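Local coordinates for protein catechol 1,2-dioxygenase (Pseudomonas putida, PDB 2AZQ) that probably catalyses the intradiol ring cleavage of catechol by molecular oxygen to cis,cis-muconate at a ferric iron centre, at residues A[37-40]-A[41-45]; A[49-52]-A[53-56]; A[156-159]-A[160-164]; A[216-219]-A[220-223]; A[180-183]-A[184-188]. All blocks are in the same frame, centred on the assembly; numbering follows the deposited sequence.

Contacts 1 and 2 come first along the chain. They lie on helix 28-49 and at the start of helix 52-68, with centres about 13 Å apart, and both touch the second subunit and line the phospholipid pocket. Ile45 CD1 packs on Phe55 CD1 between them. The other three follow in the order 3, 5, 4 and belong to the beta-rich part of the chain. Contacts 3 and 4, with centres about 10 Å apart, share the ferric iron. Contact 5 is the tight turn between strands 176-180 and 186-192, about 25 Å from contact 3 between centres. Contacts 1 and 2 each lie about 35 Å from contact 4 between centres, well away from the iron site.

Contact 1: A[37-40]-A[41-45]; sequences VLQD and TARLI
The carbonyl oxygen of Val37 is gripped twice by Thr41. Thr41 OG1 donates to Val37 O at 2.8 Å, and Thr41 N donates to the same oxygen at 3.0 Å. The two donors arrive from opposite faces of the carbonyl plane. The hydroxyl reaches back because OG1 sits beside its own backbone N, opposite the carbonyl carbon (chi1 -70°). Val37 CG1 runs alongside it, pointing the same way. The residues belong to helix 28-49 within the N-terminal helical region. Regular i to i+4 bonds carry it on, such as Leu44 N to Asp40 O at 3.0 Å.

Another side of the helix holds Arg43. Its extended chain lies alongside Gln39, with Arg43 CG 3.2 Å from Gln39 O. Gln39 CB lies over one face of the guanidinium, offset toward the rim. The Gln39 amide is turned nearly perpendicular to that group (81°) and makes no hydrogen bond with it.

Asp40 OD2 forms a salt bridge with Arg43 NH1 at 3.2 Å. The oxygen lies well out of the guanidinium plane, so the attraction is one of charge alone. The other oxygen of Asp40 has a salt bridge to Arg36. Leu38 and Ala42 pack on Phe15 of helix 9-19. Thr41 and Leu44 touch the bound phospholipid, and Leu44 also packs on Arg36 of the second subunit.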
# COMPACT_ATOMS: atom_id res chain seq x y z
N VAL A 37 13.70 -1.52 6.63
CA VAL A 37 12.41 -2.09 6.24
C VAL A 37 12.61 -3.47 5.59
O VAL A 37 11.77 -4.37 5.76
CB VAL A 37 11.64 -1.18 5.25
CG1 VAL A 37 10.38 -1.87 4.78
CG2 VAL A 37 11.21 0.09 5.93
N LEU A 38 13.71 -3.64 4.86
CA LEU A 38 13.99 -4.93 4.23
C LEU A 38 14.46 -6.05 5.18
O LEU A 38 14.04 -7.19 5.03
CB LEU A 38 15.00 -4.77 3.08
CG LEU A 38 14.52 -4.06 1.80
CD1 LEU A 38 15.75 -3.76 0.92
CD2 LEU A 38 13.48 -4.91 1.07
N GLN A 39 15.32 -5.72 6.15
CA GLN A 39 15.84 -6.70 7.11
C GLN A 39 14.72 -7.20 8.00
O GLN A 39 14.68 -8.38 8.36
CB GLN A 39 16.89 -6.11 8.04
CG GLN A 39 18.11 -5.49 7.40
CD GLN A 39 19.06 -4.97 8.47
OE1 GLN A 39 19.50 -5.74 9.33
NE2 GLN A 39 19.35 -3.68 8.44
N ASP A 40 13.84 -6.28 8.40
CA ASP A 40 12.71 -6.63 9.25
C ASP A 40 11.69 -7.44 8.45
O ASP A 40 11.26 -8.51 8.90
CB ASP A 40 12.03 -5.39 9.82
CG ASP A 40 12.88 -4.66 10.86
OD1 ASP A 40 12.41 -3.65 11.42
OD2 ASP A 40 14.02 -5.10 11.11
N THR A 41 11.30 -6.96 7.28
CA THR A 41 10.32 -7.69 6.49
C THR A 41 10.76 -9.13 6.30
O THR A 41 9.97 -10.07 6.44
CB THR A 41 10.09 -6.99 5.13
OG1 THR A 41 9.39 -5.77 5.35
CG2 THR A 41 9.26 -7.86 4.20
N ALA A 42 12.04 -9.31 5.99
CA ALA A 42 12.62 -10.62 5.81
C ALA A 42 12.48 -11.50 7.07
O ALA A 42 12.20 -12.70 6.97
CB ALA A 42 14.07 -10.48 5.43
N ARG A 43 12.69 -10.91 8.25
CA ARG A 43 12.58 -11.66 9.50
C ARG A 43 11.15 -12.11 9.79
O ARG A 43 10.96 -13.21 10.28
CB ARG A 43 13.07 -10.84 10.68
CG ARG A 43 14.53 -10.56 10.71
CD ARG A 43 14.84 -9.43 11.69
NE ARG A 43 16.22 -8.97 11.51
CZ ARG A 43 16.73 -7.85 12.02
NH1 ARG A 43 15.98 -7.05 12.77
NH2 ARG A 43 18.00 -7.53 11.78
N LEU A 44 10.16 -11.28 9.52
CA LEU A 44 8.80 -11.76 9.76
C LEU A 44 8.64 -13.02 8.92
O LEU A 44 8.26 -14.07 9.41
CB LEU A 44 7.72 -10.82 9.22
CG LEU A 44 7.25 -9.44 9.58
CD1 LEU A 44 6.09 -9.22 8.67
CD2 LEU A 44 6.79 -9.32 11.02
N ILE A 45 8.88 -12.87 7.62
CA ILE A 45 8.75 -13.98 6.71
C ILE A 45 9.47 -15.21 7.24
O ILE A 45 8.99 -16.32 7.09
CB ILE A 45 9.29 -13.59 5.32
CG1 ILE A 45 8.44 -12.46 4.75
CG2 ILE A 45 9.30 -14.81 4.41
CD1 ILE A 45 9.06 -11.78 3.55

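Contact 2: A[49-52]-A[53-56]; sequences EITE and DEFW. With PCF (1,2-diacyl-sn-glycero-3-phoshocholine), chain C.
The indole of Trp56 lies beside the Glu52 carbonyl, with Trp56 CD1 3.1 Å from Glu52 O in an oblique approach. One face of the indole takes the neighbouring phenyl: Phe55 CD2 stands 3.6 Å above its plane, over the centre. For the phenyl the meeting is at the edge, since Trp56 CG lies in its plane. Phospholipid carbon C41 reaches the Phe55 ring obliquely. Trp56 also makes a cation-pi contact with Arg304 of the second subunit.

Thr51 and Glu54 exchange bonds at the helix start. Thr51 OG1 accepts from Glu54 N at 2.9 Å. In return Glu54 OE1 accepts from Thr51 N at 3.1 Å, and that bond is nearly straight (170°). The carboxylate uses the anti lone pair of OE1, on the side away from OE2. The threonine hydroxyl can face the helix because OG1 lies between its backbone N and carbonyl carbon (chi1 82°). The Glu54 chain passes Thr51 at about a right angle. OE1 of Glu54 also meets Arg29 of the second subunit in a salt bridge, which would help hold the carboxylate in place.

Ile50 CG2 rests on Glu54 CB at 3.6 Å. Ile50 CG1 is 4.2 Å from acyl carbon C38 of the lipid. The ester carbonyl oxygen O32 of the lipid comes to 3.2 Å from Glu54 CA. The exchange between Thr51 and Glu54 is a capping box, with Thr51 as N-cap of helix 52-68, and it borders the phospholipid pocket.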
# COMPACT_ATOMS: atom_id res chain seq x y z
N GLU A 49 7.10 -17.73 9.20
CA GLU A 49 7.04 -18.59 8.04
C GLU A 49 5.85 -18.27 7.15
O GLU A 49 4.97 -19.11 6.95
CB GLU A 49 7.00 -20.06 8.46
CG GLU A 49 6.95 -20.97 7.28
CD GLU A 49 6.86 -22.41 7.66
OE1 GLU A 49 6.05 -22.74 8.56
OE2 GLU A 49 7.59 -23.22 7.04
N ILE A 50 5.83 -17.05 6.63
CA ILE A 50 4.77 -16.64 5.73
C ILE A 50 4.93 -17.43 4.42
O ILE A 50 6.03 -17.56 3.89
CB ILE A 50 4.83 -15.09 5.48
CG1 ILE A 50 4.28 -14.33 6.69
CG2 ILE A 50 3.98 -14.69 4.27
CD1 ILE A 50 5.11 -14.44 7.91
N THR A 51 3.83 -17.96 3.92
CA THR A 51 3.81 -18.73 2.69
C THR A 51 3.89 -17.77 1.48
O THR A 51 3.74 -16.56 1.65
CB THR A 51 2.48 -19.54 2.59
OG1 THR A 51 1.43 -18.70 2.10
CG2 THR A 51 2.05 -20.02 3.99
N GLU A 52 4.14 -18.28 0.27
CA GLU A 52 4.14 -17.41 -0.90
C GLU A 52 2.74 -16.84 -1.10
O GLU A 52 2.60 -15.67 -1.45
CB GLU A 52 4.49 -18.13 -2.18
CG GLU A 52 5.81 -18.82 -2.21
CD GLU A 52 6.33 -18.91 -3.63
OE1 GLU A 52 5.54 -19.32 -4.52
OE2 GLU A 52 7.52 -18.55 -3.83
N ASP A 53 1.71 -17.69 -0.90
CA ASP A 53 0.32 -17.24 -1.07
C ASP A 53 -0.02 -16.12 -0.11
O ASP A 53 -0.74 -15.19 -0.47
CB ASP A 53 -0.68 -18.36 -0.83
CG ASP A 53 -0.49 -19.53 -1.75
OD1 ASP A 53 -0.36 -19.31 -2.97
OD2 ASP A 53 -0.48 -20.68 -1.25
N GLU A 54 0.48 -16.20 1.11
CA GLU A 54 0.17 -15.16 2.07
C GLU A 54 0.85 -13.87 1.60
O GLU A 54 0.24 -12.81 1.56
CB GLU A 54 0.60 -15.57 3.49
CG GLU A 54 -0.07 -16.83 3.93
CD GLU A 54 0.20 -17.23 5.37
OE1 GLU A 54 1.37 -17.49 5.72
OE2 GLU A 54 -0.78 -17.32 6.14
N PHE A 55 2.11 -14.00 1.22
CA PHE A 55 2.88 -12.86 0.77
C PHE A 55 2.25 -12.14 -0.39
O PHE A 55 2.18 -10.91 -0.38
CB PHE A 55 4.28 -13.27 0.35
CG PHE A 55 5.11 -12.13 -0.09
CD1 PHE A 55 5.85 -11.42 0.82
CD2 PHE A 55 5.06 -11.69 -1.41
CE1 PHE A 55 6.53 -10.28 0.44
CE2 PHE A 55 5.74 -10.55 -1.80
CZ PHE A 55 6.48 -9.84 -0.86
N TRP A 56 1.79 -12.91 -1.39
CA TRP A 56 1.18 -12.29 -2.57
C TRP A 56 -0.27 -11.80 -2.40
O TRP A 56 -0.72 -10.93 -3.15
CB TRP A 56 1.35 -13.18 -3.81
CG TRP A 56 2.83 -13.33 -4.21
CD1 TRP A 56 3.63 -14.43 -4.05
CD2 TRP A 56 3.70 -12.30 -4.75
NE1 TRP A 56 4.92 -14.15 -4.46
CE2 TRP A 56 4.98 -12.85 -4.89
CE3 TRP A 56 3.50 -10.96 -5.13
CZ2 TRP A 56 6.07 -12.13 -5.39
CZ3 TRP A 56 4.59 -10.23 -5.63
CH2 TRP A 56 5.85 -10.82 -5.75
N PCF C . -11.97 -16.75 -0.60
P PCF C . -8.87 -16.25 3.04
O11 PCF C . -7.61 -15.33 3.47
O12 PCF C . -8.57 -17.66 3.35
O13 PCF C . -8.90 -16.05 1.44
O14 PCF C . -10.08 -15.66 3.66
C11 PCF C . -9.76 -16.79 0.57
C12 PCF C . -11.10 -16.06 0.37
C13 PCF C . -11.36 -16.76 -1.94
C14 PCF C . -12.25 -18.13 -0.17
C15 PCF C . -13.25 -16.02 -0.68
C1 PCF C . -7.43 -14.08 2.78
C2 PCF C . -6.54 -13.05 3.50
C3 PCF C . -5.13 -13.55 3.82
O31 PCF C . -4.63 -14.52 2.87
O32 PCF C . -2.92 -15.92 2.55
C31 PCF C . -3.40 -14.98 3.19
C32 PCF C . -2.73 -14.41 4.44
C33 PCF C . -2.48 -12.91 4.32
C34 PCF C . -1.87 -12.32 5.61
C35 PCF C . -1.04 -11.07 5.35
C36 PCF C . 0.34 -11.29 5.98
C37 PCF C . 1.41 -10.73 5.04
C38 PCF C . 2.77 -10.57 5.71
C39 PCF C . 3.62 -9.94 4.61
C40 PCF C . 4.82 -9.20 5.19
C41 PCF C . 5.50 -8.33 4.13
C42 PCF C . 4.54 -7.39 3.41
C43 PCF C . 5.33 -6.24 2.77
O21 PCF C . -6.56 -11.90 2.63
O22 PCF C . -6.37 -9.73 2.32
C21 PCF C . -6.29 -10.66 3.11
C22 PCF C . -5.95 -10.34 4.57
C23 PCF C . -4.76 -9.36 4.53
C24 PCF C . -4.74 -8.25 5.59
C25 PCF C . -3.34 -7.76 5.99
C26 PCF C . -2.45 -7.43 4.78
C27 PCF C . -1.05 -6.94 5.17
C28 PCF C . -0.84 -5.42 5.13
C29 PCF C . 0.65 -5.18 4.89
C30 PCF C . 1.10 -3.78 5.33
C44 PCF C . 4.67 -5.66 1.53
C45 PCF C . 5.51 -4.67 1.00
C46 PCF C . 5.41 -4.30 -0.34

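Contact 3: A[156-159]-A[160-164]; sequences HANT and QGTYS. With FE (Fe (III) ion), chain B.
The chain doubles back through a type I beta turn from Asn158 to Gly161, closed by Gly161 N to Asn158 O at 2.8 Å. Asn158 N also donates to Thr162 O at 2.9 Å. Gly161 takes the positive phi (77°) of the bulge position, where a side chain would be jammed against the preceding carbonyl. The two bonds fit a type I turn followed by a G1 bulge.

The Asn158 side chain folds back onto the bend. Its CG lies between the backbone N and the carbonyl carbon (chi1 68°), which brings OD1 over the turn. There OD1 accepts from Thr162 N at 2.9 Å in a nearly straight bond (169°), tilted from the amide plane. Gln160 N adds a weak bond to the same oxygen. Thr162 OG1 lies alongside and turns to Asp167 and Gln170.

Tyr163 leaves the loop toward the metal. Ala157 N lies 3.8 Å above one face of its ring, near the rim, and Ala157 CB is 4.1 Å from Tyr163 CE1. The phenol oxygen OH binds the ferric iron. His156 ND1 donates to Ala157 O at 2.6 Å, in the ring plane, while its NE2 bonds to Ser191.

The loop joins strand 151-155 to the segment leading to strand 176-180. His156 pairs with Leu175 through the backbone, and Asn158 with Ser195 beyond the end of strand 186-192.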
# COMPACT_ATOMS: atom_id res chain seq x y z
N HIS A 156 -17.25 17.75 10.49
CA HIS A 156 -17.92 16.59 11.07
C HIS A 156 -18.92 15.99 10.11
O HIS A 156 -19.31 16.64 9.12
CB HIS A 156 -18.59 16.93 12.42
CG HIS A 156 -19.83 17.77 12.32
ND1 HIS A 156 -21.05 17.27 11.91
CD2 HIS A 156 -20.06 19.07 12.65
CE1 HIS A 156 -21.97 18.21 11.99
NE2 HIS A 156 -21.40 19.31 12.44
N ALA A 157 -19.30 14.74 10.37
CA ALA A 157 -20.24 14.03 9.52
C ALA A 157 -21.65 14.56 9.68
O ALA A 157 -21.97 15.27 10.62
CB ALA A 157 -20.21 12.56 9.83
N ASN A 158 -22.50 14.21 8.72
CA ASN A 158 -23.89 14.62 8.74
C ASN A 158 -24.73 13.48 9.37
O ASN A 158 -24.17 12.53 9.93
CB ASN A 158 -24.33 14.95 7.31
CG ASN A 158 -24.39 13.74 6.39
OD1 ASN A 158 -23.96 12.65 6.74
ND2 ASN A 158 -24.91 13.95 5.20
N THR A 159 -26.06 13.57 9.32
CA THR A 159 -26.88 12.53 9.94
C THR A 159 -26.75 11.16 9.27
O THR A 159 -27.01 10.16 9.91
CB THR A 159 -28.36 12.94 10.04
OG1 THR A 159 -28.93 13.00 8.74
CG2 THR A 159 -28.50 14.29 10.69
N GLN A 160 -26.37 11.09 7.99
CA GLN A 160 -26.18 9.79 7.34
C GLN A 160 -24.80 9.30 7.78
O GLN A 160 -24.36 8.17 7.46
CB GLN A 160 -26.15 9.89 5.82
CG GLN A 160 -27.41 10.27 5.11
CD GLN A 160 -27.08 10.93 3.77
OE1 GLN A 160 -26.34 10.35 2.93
NE2 GLN A 160 -27.60 12.16 3.56
N GLY A 161 -24.09 10.17 8.49
CA GLY A 161 -22.78 9.80 8.95
C GLY A 161 -21.68 9.84 7.89
O GLY A 161 -20.83 8.97 7.88
N THR A 162 -21.70 10.84 7.01
CA THR A 162 -20.64 10.94 6.02
C THR A 162 -20.12 12.36 6.01
O THR A 162 -20.75 13.25 6.58
CB THR A 162 -21.08 10.59 4.56
OG1 THR A 162 -21.90 11.63 4.03
CG2 THR A 162 -21.83 9.28 4.53
N TYR A 163 -18.95 12.56 5.41
CA TYR A 163 -18.38 13.91 5.35
C TYR A 163 -18.53 14.48 3.96
O TYR A 163 -18.53 13.75 2.98
CB TYR A 163 -16.90 13.91 5.72
CG TYR A 163 -16.58 13.52 7.15
CD1 TYR A 163 -16.64 12.20 7.56
CD2 TYR A 163 -16.12 14.47 8.07
CE1 TYR A 163 -16.25 11.82 8.84
CE2 TYR A 163 -15.72 14.11 9.35
CZ TYR A 163 -15.78 12.77 9.73
OH TYR A 163 -15.32 12.36 10.96
N SER A 164 -18.69 15.79 3.87
CA SER A 164 -18.82 16.39 2.55
C SER A 164 -17.48 16.21 1.83
O SER A 164 -16.48 15.76 2.42
CB SER A 164 -19.13 17.87 2.64
OG SER A 164 -18.02 18.58 3.17
FE FE B . -14.05 11.66 11.68

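Contact 4: A[216-219]-A[220-223]. With FE (Fe (III) ion), chain B.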
# COMPACT_ATOMS: atom_id res chain seq x y z
N GLY A 216 -15.61 -1.82 12.75
CA GLY A 216 -15.00 -0.63 12.23
C GLY A 216 -15.85 0.59 12.45
O GLY A 216 -16.05 1.37 11.53
N GLN A 217 -16.35 0.75 13.68
CA GLN A 217 -17.21 1.88 14.05
C GLN A 217 -16.52 2.92 14.88
O GLN A 217 -15.62 2.61 15.66
CB GLN A 217 -18.41 1.42 14.88
CG GLN A 217 -19.76 1.74 14.28
CD GLN A 217 -20.10 0.79 13.17
OE1 GLN A 217 -20.04 -0.43 13.36
NE2 GLN A 217 -20.46 1.32 12.01
N ARG A 218 -16.99 4.16 14.74
CA ARG A 218 -16.50 5.28 15.55
C ARG A 218 -17.69 6.03 16.17
O ARG A 218 -18.78 6.01 15.63
CB ARG A 218 -15.70 6.27 14.71
CG ARG A 218 -14.45 5.70 14.10
CD ARG A 218 -13.53 6.84 13.78
NE ARG A 218 -13.40 7.66 14.98
CZ ARG A 218 -12.84 8.86 15.00
NH1 ARG A 218 -12.34 9.40 13.87
NH2 ARG A 218 -12.82 9.55 16.14
N PRO A 219 -17.50 6.67 17.33
CA PRO A 219 -18.54 7.44 18.02
C PRO A 219 -18.77 8.77 17.31
O PRO A 219 -17.91 9.24 16.56
CB PRO A 219 -17.93 7.69 19.41
CG PRO A 219 -16.86 6.61 19.51
CD PRO A 219 -16.27 6.68 18.14
N ALA A 220 -19.92 9.38 17.54
CA ALA A 220 -20.20 10.68 16.95
C ALA A 220 -19.15 11.67 17.51
O ALA A 220 -18.91 11.74 18.73
CB ALA A 220 -21.60 11.13 17.31
N HIS A 221 -18.52 12.44 16.63
CA HIS A 221 -17.52 13.37 17.09
C HIS A 221 -17.42 14.60 16.19
O HIS A 221 -18.13 14.70 15.20
CB HIS A 221 -16.16 12.66 17.18
CG HIS A 221 -15.73 12.03 15.90
ND1 HIS A 221 -16.16 10.78 15.50
CD2 HIS A 221 -14.97 12.51 14.88
CE1 HIS A 221 -15.69 10.53 14.29
NE2 HIS A 221 -14.97 11.56 13.90
N VAL A 222 -16.56 15.54 16.57
CA VAL A 222 -16.37 16.75 15.78
C VAL A 222 -14.88 16.99 15.76
O VAL A 222 -14.25 17.03 16.80
CB VAL A 222 -17.11 18.00 16.42
CG1 VAL A 222 -17.09 19.14 15.46
CG2 VAL A 222 -18.52 17.66 16.77
N HIS A 223 -14.29 17.12 14.59
CA HIS A 223 -12.82 17.35 14.49
C HIS A 223 -12.38 18.83 14.63
O HIS A 223 -13.05 19.75 14.16
CB HIS A 223 -12.34 16.86 13.12
CG HIS A 223 -12.56 15.41 12.85
ND1 HIS A 223 -11.70 14.42 13.27
CD2 HIS A 223 -13.57 14.78 12.19
CE1 HIS A 223 -12.17 13.24 12.88
NE2 HIS A 223 -13.30 13.44 12.23
FE FE B . -14.05 11.66 11.68
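Arg218 lays its guanidinium flat on the imidazole of His221. The centres are 3.7 Å apart and the planes differ by only 12°. Arg218 CZ stands 3.4 Å from His221 CE1, and Arg218 NH2 lies over the centre of the ring. The arginine chain bends at chi3 (51°) and crosses the histidine side chain at about a right angle. Its NH2 bonds to Gln237 of strand 234-240, which helps fix the group over the ring.

The edge of His221 is held as well. His221 ND1 donates to Pro219 O at 2.6 Å, almost straight and close to the imidazole plane. The donor lies nearly along the C=O axis. With CG placed between its backbone N and carbonyl carbon (chi1 56°), the ring turns its ND1 edge back to Pro219 O. This bond would help set the rotation of the imidazole, with NE2 directed at the metal.

His221 NE2 binds the ferric iron at 2.4 Å, and His223 NE2 binds it at 2.0 Å. The two rings are not coplanar: His221 CD2 lies over one face of His223 near the rim, while His223 NE2 lies at the edge of His221. Arg218 NH1 comes to 4.0 Å from His223 CE1, at the edge of that ring. The ring of His223 also stacks with Trp155.

Tyr163 and Tyr197 supply the other protein ligands. Two histidines separated by a single residue on strand 217-227, joined by two tyrosines, form the iron site characteristic of intradiol ring-cleavage dioxygenases.

Contact 5: A[180-183]-A[184-188]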
# COMPACT_ATOMS: atom_id res chain seq x y z
N ILE A 180 -13.31 32.30 13.36
CA ILE A 180 -12.32 33.17 14.03
C ILE A 180 -12.84 33.60 15.41
O ILE A 180 -13.93 34.16 15.49
CB ILE A 180 -12.09 34.51 13.29
CG1 ILE A 180 -11.72 34.27 11.82
CG2 ILE A 180 -11.05 35.31 14.03
CD1 ILE A 180 -10.57 33.37 11.60
N THR A 181 -12.11 33.37 16.49
CA THR A 181 -12.65 33.78 17.79
C THR A 181 -12.74 35.30 17.94
O THR A 181 -11.88 36.02 17.44
CB THR A 181 -11.86 33.18 19.00
OG1 THR A 181 -10.45 33.40 18.86
CG2 THR A 181 -12.14 31.70 19.13
N ASP A 182 -13.79 35.79 18.61
CA ASP A 182 -13.97 37.24 18.84
C ASP A 182 -13.20 37.82 20.06
O ASP A 182 -12.40 37.13 20.71
CB ASP A 182 -15.48 37.57 18.94
CG ASP A 182 -16.17 36.89 20.12
OD1 ASP A 182 -17.40 36.68 20.05
OD2 ASP A 182 -15.52 36.59 21.14
N ALA A 183 -13.43 39.09 20.36
CA ALA A 183 -12.76 39.77 21.47
C ALA A 183 -12.78 38.94 22.74
O ALA A 183 -11.80 38.90 23.47
CB ALA A 183 -13.41 41.13 21.74
N GLU A 184 -13.91 38.30 23.02
CA GLU A 184 -14.00 37.49 24.21
C GLU A 184 -13.37 36.09 23.99
O GLU A 184 -13.44 35.21 24.85
CB GLU A 184 -15.46 37.39 24.64
CG GLU A 184 -15.70 36.47 25.81
CD GLU A 184 -17.18 36.34 26.17
OE1 GLU A 184 -18.01 36.37 25.22
OE2 GLU A 184 -17.51 36.19 27.39
N GLY A 185 -12.74 35.92 22.83
CA GLY A 185 -12.10 34.66 22.51
C GLY A 185 -13.06 33.51 22.32
O GLY A 185 -12.71 32.36 22.56
N ARG A 186 -14.27 33.79 21.86
CA ARG A 186 -15.21 32.71 21.68
C ARG A 186 -15.64 32.44 20.25
O ARG A 186 -15.46 33.28 19.35
CB ARG A 186 -16.45 32.93 22.56
CG ARG A 186 -17.08 34.28 22.36
CD ARG A 186 -18.37 34.43 23.16
NE ARG A 186 -19.01 35.69 22.79
CZ ARG A 186 -20.32 35.82 22.57
NH1 ARG A 186 -21.13 34.76 22.68
NH2 ARG A 186 -20.81 37.01 22.21
N TYR A 187 -16.17 31.24 20.04
CA TYR A 187 -16.63 30.80 18.74
C TYR A 187 -18.03 30.28 19.02
O TYR A 187 -18.28 29.72 20.10
CB TYR A 187 -15.73 29.68 18.20
CG TYR A 187 -15.79 28.37 18.97
CD1 TYR A 187 -16.74 27.39 18.66
CD2 TYR A 187 -14.91 28.11 20.02
CE1 TYR A 187 -16.81 26.18 19.39
CE2 TYR A 187 -14.97 26.92 20.75
CZ TYR A 187 -15.91 25.95 20.42
OH TYR A 187 -15.94 24.75 21.11
N ARG A 188 -18.92 30.48 18.05
CA ARG A 188 -20.33 30.06 18.12
C ARG A 188 -20.66 29.29 16.83
O ARG A 188 -20.38 29.77 15.74
CB ARG A 188 -21.23 31.31 18.20
CG ARG A 188 -21.81 31.69 19.57
CD ARG A 188 -23.05 30.83 19.88
NE ARG A 188 -23.95 30.71 18.72
CZ ARG A 188 -24.23 29.56 18.10
NH1 ARG A 188 -23.69 28.42 18.53
NH2 ARG A 188 -25.03 29.55 17.03
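Asp182 and Arg186 are brought together by matching first torsions: in both, CG lies between the backbone N and the carbonyl carbon, with chi1 63° for Asp182 and 53° for Arg186. The carboxylate thereby folds over the bend, and the extended arginine chain crosses it obliquely. Arg186 CG is 3.0 Å from Asp182 OD2. The guanidinium and carboxylate planes are 52° apart. Asp182 OD1 and Arg186 NE form a salt bridge at 3.3 Å, but the oxygen is well out of the guanidinium plane and no N-H points at it.

The other oxygen serves the backbone. Asp182 OD2 accepts from Arg186 N at 3.1 Å, met from above the carboxylate plane. A weak bond from Glu184 N at 3.0 Å ends on Asp182 OD2. Glu184 adds its charge near Arg186 NE, though the exact place of its carboxylate is doubtful.

Asp182 N donates to Arg186 O at 3.1 Å. Thr181 CA lies 3.3 Å from Arg186 O in a CA-H...O contact. Thr181 CG2 packs 3.5 Å from Gly185 O, while OG1 turns to Ala150 and Leu147.

Gly185, at positive phi, ends a type I turn from Asp182. Gly185 N donates to Asp182 O, modelled very short, so its length is doubtful. This is a type I turn with a G1 bulge between strands 176-180 and 186-192, which pair with other strands, not each other.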